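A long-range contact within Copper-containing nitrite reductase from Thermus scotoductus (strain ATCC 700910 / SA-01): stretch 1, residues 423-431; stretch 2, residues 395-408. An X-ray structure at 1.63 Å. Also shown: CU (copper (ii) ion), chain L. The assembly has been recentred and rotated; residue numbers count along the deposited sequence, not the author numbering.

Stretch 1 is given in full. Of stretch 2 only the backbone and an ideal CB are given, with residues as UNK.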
ATOM      1  N   GLU C 423     -12.051 -36.040  -7.478  1.00 38.23           N
ATOM      2  CA  GLU C 423     -11.047 -34.981  -7.339  1.00 40.54           C
ATOM      3  C   GLU C 423     -10.042 -34.954  -8.478  1.00 40.09           C
ATOM      4  O   GLU C 423      -9.818 -35.974  -9.176  1.00 34.77           O
ATOM      5  CB  GLU C 423     -10.348 -35.031  -5.979  1.00 46.03           C
ATOM      6  CG  GLU C 423      -9.941 -36.393  -5.460  1.00 49.66           C
ATOM      7  CD  GLU C 423      -9.330 -36.302  -4.062  1.00 54.38           C
ATOM      8  OE1 GLU C 423      -8.544 -35.362  -3.805  1.00 51.92           O
ATOM      9  OE2 GLU C 423      -9.634 -37.171  -3.223  1.00 56.07           O
ATOM     10  N   TYR C 424      -9.468 -33.759  -8.674  1.00 35.45           N
ATOM     11  CA  TYR C 424      -8.646 -33.436  -9.842  1.00 35.19           C
ATOM     12  C   TYR C 424      -7.542 -32.457  -9.451  1.00 33.45           C
ATOM     13  O   TYR C 424      -7.827 -31.461  -8.777  1.00 32.84           O
ATOM     14  CB  TYR C 424      -9.516 -32.792 -10.931  1.00 36.37           C
ATOM     15  CG  TYR C 424     -10.790 -33.563 -11.214  1.00 36.74           C
ATOM     16  CD1 TYR C 424     -10.784 -34.642 -12.108  1.00 39.13           C
ATOM     17  CD2 TYR C 424     -11.983 -33.247 -10.565  1.00 38.12           C
ATOM     18  CE1 TYR C 424     -11.942 -35.373 -12.354  1.00 40.81           C
ATOM     19  CE2 TYR C 424     -13.149 -33.970 -10.803  1.00 39.25           C
ATOM     20  CZ  TYR C 424     -13.118 -35.039 -11.699  1.00 39.54           C
ATOM     21  OH  TYR C 424     -14.257 -35.778 -11.947  1.00 39.68           O
ATOM     22  N   VAL C 425      -6.309 -32.734  -9.873  1.00 31.36           N
ATOM     23  CA  VAL C 425      -5.223 -31.765  -9.807  1.00 33.68           C
ATOM     24  C   VAL C 425      -5.057 -31.239 -11.219  1.00 32.11           C
ATOM     25  O   VAL C 425      -4.972 -32.041 -12.154  1.00 32.35           O
ATOM     26  CB  VAL C 425      -3.893 -32.390  -9.319  1.00 32.33           C
ATOM     27  CG1 VAL C 425      -2.813 -31.328  -9.144  1.00 34.40           C
ATOM     28  CG2 VAL C 425      -4.110 -33.163  -8.032  1.00 34.36           C
ATOM     29  N   TYR C 426      -5.026 -29.911 -11.384  1.00 28.03           N
ATOM     30  CA  TYR C 426      -4.865 -29.289 -12.699  1.00 26.25           C
ATOM     31  C   TYR C 426      -3.694 -28.306 -12.703  1.00 27.69           C
ATOM     32  O   TYR C 426      -3.286 -27.802 -11.648  1.00 27.11           O
ATOM     33  CB  TYR C 426      -6.176 -28.625 -13.180  1.00 28.25           C
ATOM     34  CG  TYR C 426      -6.666 -27.472 -12.314  1.00 27.38           C
ATOM     35  CD1 TYR C 426      -7.431 -27.699 -11.168  1.00 26.30           C
ATOM     36  CD2 TYR C 426      -6.359 -26.150 -12.641  1.00 28.62           C
ATOM     37  CE1 TYR C 426      -7.866 -26.645 -10.366  1.00 28.18           C
ATOM     38  CE2 TYR C 426      -6.789 -25.086 -11.829  1.00 27.97           C
ATOM     39  CZ  TYR C 426      -7.527 -25.325 -10.695  1.00 26.44           C
ATOM     40  OH  TYR C 426      -7.986 -24.277  -9.886  1.00 27.21           O
ATOM     41  N   ILE C 427      -3.139 -28.087 -13.892  1.00 28.43           N
ATOM     42  CA  ILE C 427      -2.089 -27.086 -14.127  1.00 28.93           C
ATOM     43  C   ILE C 427      -2.487 -26.162 -15.255  1.00 27.24           C
ATOM     44  O   ILE C 427      -3.483 -26.388 -15.944  1.00 28.42           O
ATOM     45  CB  ILE C 427      -0.687 -27.724 -14.440  1.00 27.78           C
ATOM     46  CG1 ILE C 427      -0.696 -28.543 -15.744  1.00 30.11           C
ATOM     47  CG2 ILE C 427      -0.219 -28.591 -13.283  1.00 28.12           C
ATOM     48  CD1 ILE C 427       0.653 -29.111 -16.139  1.00 30.34           C
ATOM     49  N   CYS C 428      -1.683 -25.125 -15.468  1.00 27.19           N
ATOM     50  CA  CYS C 428      -1.695 -24.401 -16.731  1.00 27.27           C
ATOM     51  C   CYS C 428      -0.655 -24.996 -17.677  1.00 28.25           C
ATOM     52  O   CYS C 428       0.506 -25.195 -17.295  1.00 28.94           O
ATOM     53  CB  CYS C 428      -1.411 -22.930 -16.481  1.00 27.93           C
ATOM     54  SG  CYS C 428      -1.263 -21.957 -17.964  1.00 27.40           S
ATOM     55  N   SER C 429      -1.046 -25.268 -18.926  1.00 29.77           N
ATOM     56  CA  SER C 429      -0.115 -25.893 -19.883  1.00 28.29           C
ATOM     57  C   SER C 429       0.951 -24.905 -20.357  1.00 31.10           C
ATOM     58  O   SER C 429       2.055 -25.317 -20.705  1.00 29.95           O
ATOM     59  CB  SER C 429      -0.875 -26.506 -21.087  1.00 30.63           C
ATOM     60  OG  SER C 429      -1.485 -25.523 -21.894  1.00 29.54           O
ATOM     61  N   ILE C 430       0.634 -23.607 -20.296  1.00 27.10           N
ATOM     62  CA  ILE C 430       1.570 -22.544 -20.685  1.00 27.42           C
ATOM     63  C   ILE C 430       2.650 -22.401 -19.605  1.00 27.70           C
ATOM     64  O   ILE C 430       3.849 -22.273 -19.919  1.00 31.04           O
ATOM     65  CB  ILE C 430       0.815 -21.210 -20.948  1.00 27.84           C
ATOM     66  CG1 ILE C 430      -0.266 -21.414 -22.028  1.00 29.60           C
ATOM     67  CG2 ILE C 430       1.755 -20.080 -21.405  1.00 28.40           C
ATOM     68  CD1 ILE C 430      -1.223 -20.248 -22.231  1.00 30.92           C
ATOM     69  N   HIS C 431       2.209 -22.395 -18.347  1.00 26.69           N
ATOM     70  CA  HIS C 431       3.056 -22.225 -17.156  1.00 25.69           C
ATOM     71  C   HIS C 431       2.857 -23.434 -16.228  1.00 27.25           C
ATOM     72  O   HIS C 431       2.054 -23.391 -15.287  1.00 26.59           O
ATOM     73  CB  HIS C 431       2.672 -20.913 -16.421  1.00 25.38           C
ATOM     74  CG  HIS C 431       2.516 -19.725 -17.322  1.00 25.04           C
ATOM     75  ND1 HIS C 431       1.285 -19.241 -17.733  1.00 25.24           N
ATOM     76  CD2 HIS C 431       3.444 -18.920 -17.890  1.00 25.10           C
ATOM     77  CE1 HIS C 431       1.467 -18.187 -18.502  1.00 25.22           C
ATOM     78  NE2 HIS C 431       2.766 -17.977 -18.624  1.00 24.98           N
ATOM     79  N   UNK C 395      -4.184 -33.016 -14.825  1.00 35.06           N
ATOM     80  CA  UNK C 395      -3.060 -33.953 -14.989  1.00 34.65           C
ATOM     81  C   UNK C 395      -3.020 -35.105 -13.960  1.00 37.61           C
ATOM     82  O   UNK C 395      -2.107 -35.934 -14.018  1.00 34.84           O
ATOM     83  CB  UNK C 395      -1.748 -33.171 -14.904  1.00 34.65           C
ATOM     84  N   UNK C 396      -4.005 -35.167 -13.055  1.00 37.47           N
ATOM     85  CA  UNK C 396      -4.151 -36.236 -12.061  1.00 41.25           C
ATOM     86  C   UNK C 396      -5.656 -36.453 -11.917  1.00 42.65           C
ATOM     87  O   UNK C 396      -6.370 -35.606 -11.359  1.00 41.13           O
ATOM     88  CB  UNK C 396      -3.491 -35.885 -10.726  1.00 41.25           C
ATOM     89  N   UNK C 397      -6.123 -37.594 -12.425  1.00 40.91           N
ATOM     90  CA  UNK C 397      -7.535 -37.858 -12.631  1.00 42.45           C
ATOM     91  C   UNK C 397      -7.991 -38.837 -11.557  1.00 46.32           C
ATOM     92  O   UNK C 397      -7.519 -39.983 -11.544  1.00 46.75           O
ATOM     93  CB  UNK C 397      -7.802 -38.406 -14.034  1.00 42.45           C
ATOM     94  N   UNK C 398      -8.862 -38.380 -10.646  1.00 41.01           N
ATOM     95  CA  UNK C 398      -9.495 -39.256  -9.633  1.00 44.60           C
ATOM     96  C   UNK C 398     -11.003 -39.014  -9.604  1.00 37.48           C
ATOM     97  O   UNK C 398     -11.625 -38.821  -8.565  1.00 35.81           O
ATOM     98  CB  UNK C 398      -8.896 -39.011  -8.247  1.00 44.60           C
ATOM     99  N   UNK C 399     -11.579 -39.072 -10.786  1.00 36.04           N
ATOM    100  CA  UNK C 399     -12.997 -38.848 -10.974  1.00 36.81           C
ATOM    101  C   UNK C 399     -13.339 -38.958 -12.450  1.00 34.06           C
ATOM    102  O   UNK C 399     -12.443 -39.032 -13.290  1.00 34.37           O
ATOM    103  CB  UNK C 399     -13.412 -37.483 -10.420  1.00 36.81           C
ATOM    104  N   UNK C 400     -14.628 -38.993 -12.775  1.00 36.91           N
ATOM    105  CA  UNK C 400     -15.053 -39.195 -14.160  1.00 38.42           C
ATOM    106  C   UNK C 400     -15.152 -37.940 -15.042  1.00 41.80           C
ATOM    107  O   UNK C 400     -15.560 -38.075 -16.191  1.00 39.65           O
ATOM    108  CB  UNK C 400     -16.420 -39.881 -14.147  1.00 38.42           C
ATOM    109  N   UNK C 401     -14.788 -36.743 -14.553  1.00 39.83           N
ATOM    110  CA  UNK C 401     -14.959 -35.525 -15.361  1.00 40.52           C
ATOM    111  C   UNK C 401     -13.691 -34.651 -15.513  1.00 41.89           C
ATOM    112  O   UNK C 401     -13.738 -33.447 -15.302  1.00 38.82           O
ATOM    113  CB  UNK C 401     -16.069 -34.676 -14.738  1.00 40.52           C
ATOM    114  N   UNK C 402     -12.565 -35.246 -15.934  1.00 43.17           N
ATOM    115  CA  UNK C 402     -11.393 -34.403 -16.216  1.00 41.46           C
ATOM    116  C   UNK C 402     -11.719 -33.372 -17.307  1.00 42.12           C
ATOM    117  O   UNK C 402     -12.684 -33.551 -18.051  1.00 36.70           O
ATOM    118  CB  UNK C 402     -10.204 -35.266 -16.644  1.00 41.46           C
ATOM    119  N   UNK C 403     -10.959 -32.269 -17.354  1.00 38.33           N
ATOM    120  CA  UNK C 403     -11.335 -31.115 -18.175  1.00 35.17           C
ATOM    121  C   UNK C 403     -10.105 -30.437 -18.747  1.00 33.59           C
ATOM    122  O   UNK C 403      -8.969 -30.666 -18.271  1.00 31.01           O
ATOM    123  CB  UNK C 403     -12.153 -30.113 -17.357  1.00 35.17           C
ATOM    124  N   UNK C 404     -10.344 -29.663 -19.803  1.00 33.14           N
ATOM    125  CA  UNK C 404      -9.347 -28.786 -20.399  1.00 34.98           C
ATOM    126  C   UNK C 404     -10.093 -27.529 -20.835  1.00 36.66           C
ATOM    127  O   UNK C 404     -11.125 -27.628 -21.520  1.00 35.10           O
ATOM    128  CB  UNK C 404      -8.620 -29.454 -21.568  1.00 34.98           C
ATOM    129  N   UNK C 405      -9.622 -26.343 -20.406  1.00 32.65           N
ATOM    130  CA  UNK C 405     -10.287 -25.102 -20.781  1.00 29.74           C
ATOM    131  C   UNK C 405      -9.551 -24.609 -21.993  1.00 27.40           C
ATOM    132  O   UNK C 405      -8.410 -24.997 -22.217  1.00 28.81           O
ATOM    133  CB  UNK C 405     -10.294 -24.068 -19.653  1.00 29.74           C
ATOM    134  N   UNK C 406     -10.185 -23.743 -22.783  1.00 26.77           N
ATOM    135  CA  UNK C 406      -9.414 -22.934 -23.753  1.00 28.25           C
ATOM    136  C   UNK C 406      -8.361 -22.019 -23.090  1.00 27.42           C
ATOM    137  O   UNK C 406      -8.373 -21.831 -21.876  1.00 30.03           O
ATOM    138  CB  UNK C 406     -10.376 -22.076 -24.577  1.00 28.25           C
ATOM    139  N   UNK C 407      -7.467 -21.452 -23.888  1.00 29.52           N
ATOM    140  CA  UNK C 407      -6.518 -20.457 -23.384  1.00 31.49           C
ATOM    141  C   UNK C 407      -7.236 -19.091 -23.321  1.00 29.92           C
ATOM    142  O   UNK C 407      -7.752 -18.601 -24.310  1.00 30.63           O
ATOM    143  CB  UNK C 407      -5.273 -20.387 -24.270  1.00 31.49           C
ATOM    144  N   UNK C 408      -7.323 -18.532 -22.127  1.00 29.08           N
ATOM    145  CA  UNK C 408      -8.122 -17.322 -21.863  1.00 27.33           C
ATOM    146  C   UNK C 408      -7.217 -16.086 -21.835  1.00 27.59           C
ATOM    147  O   UNK C 408      -6.164 -16.092 -21.161  1.00 25.10           O
ATOM    148  CB  UNK C 408      -8.880 -17.453 -20.540  1.00 27.33           C
TER
HETATM  149 CU    CU L 500      -0.543 -19.917 -17.258  1.00 26.91          CU

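Position 395 lies beside Tyr426 at the end of the antiparallel pairing. Its N donates to Val425 O at 3.0 Å. CA-to-CB points sideways, and the ideal CB is 4.8 Å from Ile427 CG1, so a branched or long apolar side chain suits. It is Ile395; its CD1 packs on Ile427 CG2 at 3.9 Å.

Position 396 pairs with Val425. Its O accepts from Val425 N at 3.2 Å. The ideal CB is 3.8 Å from Val425 CB, on the same face of the sheet. Many side chains would fit, apolar or polar. It is Asp396, chi1 t, meeting Val425 through its CB.

Position 397 pairs with Tyr424 without hydrogen bonds. Its ideal CB is 5.2 Å from Tyr424 CD1, so stretch 1 demands little. A beta-branched residue suits the extended backbone. Val397 is found and barely touches the ring.

Position 398 forms a hydrogen-bonded pair with Glu423: its N donates to Glu423 O and its O accepts from Glu423 N, both at 3.0 Å. CB shares a face with Glu423, so a polar or basic side chain would be reasonable. It is Gln398; its CB lies 4.0 Å from Glu423 CG.

Position 399 is the most restricted. An ideal CB would be 2.4 Å from Tyr424 OH, a clash, and phi/psi of 179/169 also favours glycine. Gly399 leaves room for the hydroxyl.

Position 400 points away, and its phi of -86° allows proline among many others. Pro400 has no NH to offer; its CD is 3.6 Å from Tyr424 OH.

Position 401 offers its backbone N to Tyr424 OH, 2.8 Å away, which accepts the hydrogen bond. CB goes sideways, leaving the side chain a wide choice. Glu401 has its carboxylate bonded elsewhere in the structure.

Position 402 runs past the Tyr424 ring with phi -59°, suiting proline or a small apolar residue. Pro402 CD is 4.2 Å from Tyr424 CE1.

Position 403 has no stretch 1 atom near its CB, so only a long side chain can reach across. Phe403 does: CZ lies 4.0 Å from Tyr426 CD1, with the ring planes at 51°.

Positions 404, 405 and 406 have CB atoms out of reach of stretch 1, which sets no preference. They are Val404, Thr405 and Pro406.

Position 407 points toward Ile430, its ideal CB 4.5 Å from Ile430 CD1. A long, partly aliphatic side chain suits. Lys407 CD packs 3.9 Å from Ile430 CD1, and a water links its NZ to Ser429 OG.

Position 408 is also out of reach. It is Leu408.

Stretch 2 (395-408) IDVQGPEPFVTPKL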
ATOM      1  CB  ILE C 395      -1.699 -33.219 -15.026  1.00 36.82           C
ATOM      2  CG1 ILE C 395      -1.465 -32.392 -13.751  1.00 37.56           C
ATOM      3  CG2 ILE C 395      -1.627 -32.341 -16.265  1.00 35.98           C
ATOM      4  CD1 ILE C 395      -0.040 -32.437 -13.244  1.00 41.85           C
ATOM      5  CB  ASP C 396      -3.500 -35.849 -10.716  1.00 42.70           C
ATOM      6  CG  ASP C 396      -3.544 -36.979  -9.657  1.00 47.78           C
ATOM      7  OD1 ASP C 396      -4.443 -37.845  -9.673  1.00 52.71           O
ATOM      8  OD2 ASP C 396      -2.678 -36.984  -8.762  1.00 53.80           O
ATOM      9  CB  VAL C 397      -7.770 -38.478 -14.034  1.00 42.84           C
ATOM     10  CG1 VAL C 397      -9.260 -38.624 -14.338  1.00 41.68           C
ATOM     11  CG2 VAL C 397      -7.083 -37.635 -15.104  1.00 40.80           C
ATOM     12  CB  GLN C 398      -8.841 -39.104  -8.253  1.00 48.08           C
ATOM     13  CG  GLN C 398      -7.567 -39.929  -8.121  1.00 55.54           C
ATOM     14  CD  GLN C 398      -6.613 -39.420  -7.053  1.00 63.16           C
ATOM     15  OE1 GLN C 398      -6.251 -38.240  -7.043  1.00 73.37           O
ATOM     16  NE2 GLN C 398      -6.168 -40.316  -6.162  1.00 69.00           N
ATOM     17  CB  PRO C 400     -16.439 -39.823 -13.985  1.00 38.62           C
ATOM     18  CG  PRO C 400     -16.947 -39.200 -12.725  1.00 38.41           C
ATOM     19  CD  PRO C 400     -15.765 -39.093 -11.832  1.00 36.75           C
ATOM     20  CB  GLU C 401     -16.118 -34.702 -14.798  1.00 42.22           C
ATOM     21  CG  GLU C 401     -17.459 -35.435 -14.748  1.00 43.41           C
ATOM     22  CD  GLU C 401     -18.519 -34.654 -13.983  1.00 42.36           C
ATOM     23  OE1 GLU C 401     -18.299 -34.332 -12.796  1.00 42.57           O
ATOM     24  OE2 GLU C 401     -19.587 -34.365 -14.559  1.00 44.45           O
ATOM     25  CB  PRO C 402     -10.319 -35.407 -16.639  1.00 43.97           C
ATOM     26  CG  PRO C 402     -11.092 -36.597 -17.153  1.00 44.61           C
ATOM     27  CD  PRO C 402     -12.353 -36.652 -16.337  1.00 42.76           C
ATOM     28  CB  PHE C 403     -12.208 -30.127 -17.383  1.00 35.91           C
ATOM     29  CG  PHE C 403     -11.559 -29.596 -16.104  1.00 35.02           C
ATOM     30  CD1 PHE C 403     -10.690 -28.488 -16.137  1.00 33.43           C
ATOM     31  CD2 PHE C 403     -11.832 -30.180 -14.873  1.00 33.16           C
ATOM     32  CE1 PHE C 403     -10.101 -28.010 -14.974  1.00 30.74           C
ATOM     33  CE2 PHE C 403     -11.246 -29.692 -13.699  1.00 35.04           C
ATOM     34  CZ  PHE C 403     -10.375 -28.600 -13.761  1.00 32.36           C
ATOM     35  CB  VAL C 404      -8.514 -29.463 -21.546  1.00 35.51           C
ATOM     36  CG1 VAL C 404      -9.364 -29.893 -22.735  1.00 37.73           C
ATOM     37  CG2 VAL C 404      -7.389 -28.543 -22.021  1.00 36.06           C
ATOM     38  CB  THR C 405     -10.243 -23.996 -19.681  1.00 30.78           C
ATOM     39  OG1 THR C 405      -8.922 -23.428 -19.631  1.00 30.56           O
ATOM     40  CG2 THR C 405     -10.633 -24.559 -18.337  1.00 31.31           C
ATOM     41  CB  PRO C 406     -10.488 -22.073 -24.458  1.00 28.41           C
ATOM     42  CG  PRO C 406     -11.814 -22.470 -23.911  1.00 29.21           C
ATOM     43  CD  PRO C 406     -11.617 -23.404 -22.761  1.00 29.64           C
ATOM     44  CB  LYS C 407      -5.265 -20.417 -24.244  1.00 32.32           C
ATOM     45  CG  LYS C 407      -4.422 -21.686 -24.058  1.00 34.75           C
ATOM     46  CD  LYS C 407      -3.351 -21.833 -25.110  1.00 36.43           C
ATOM     47  CE  LYS C 407      -2.659 -23.180 -25.005  1.00 38.87           C
ATOM     48  NZ  LYS C 407      -1.439 -23.189 -25.855  1.00 41.89           N
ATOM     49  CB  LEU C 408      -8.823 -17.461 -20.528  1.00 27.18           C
ATOM     50  CG  LEU C 408      -9.766 -18.663 -20.353  1.00 28.75           C
ATOM     51  CD1 LEU C 408     -10.381 -18.632 -18.961  1.00 27.98           C
ATOM     52  CD2 LEU C 408     -10.866 -18.664 -21.421  1.00 27.94           C
TER
HETATM   53  O   HOH W   1       0.476 -24.793 -24.062  1.00 41.76           O
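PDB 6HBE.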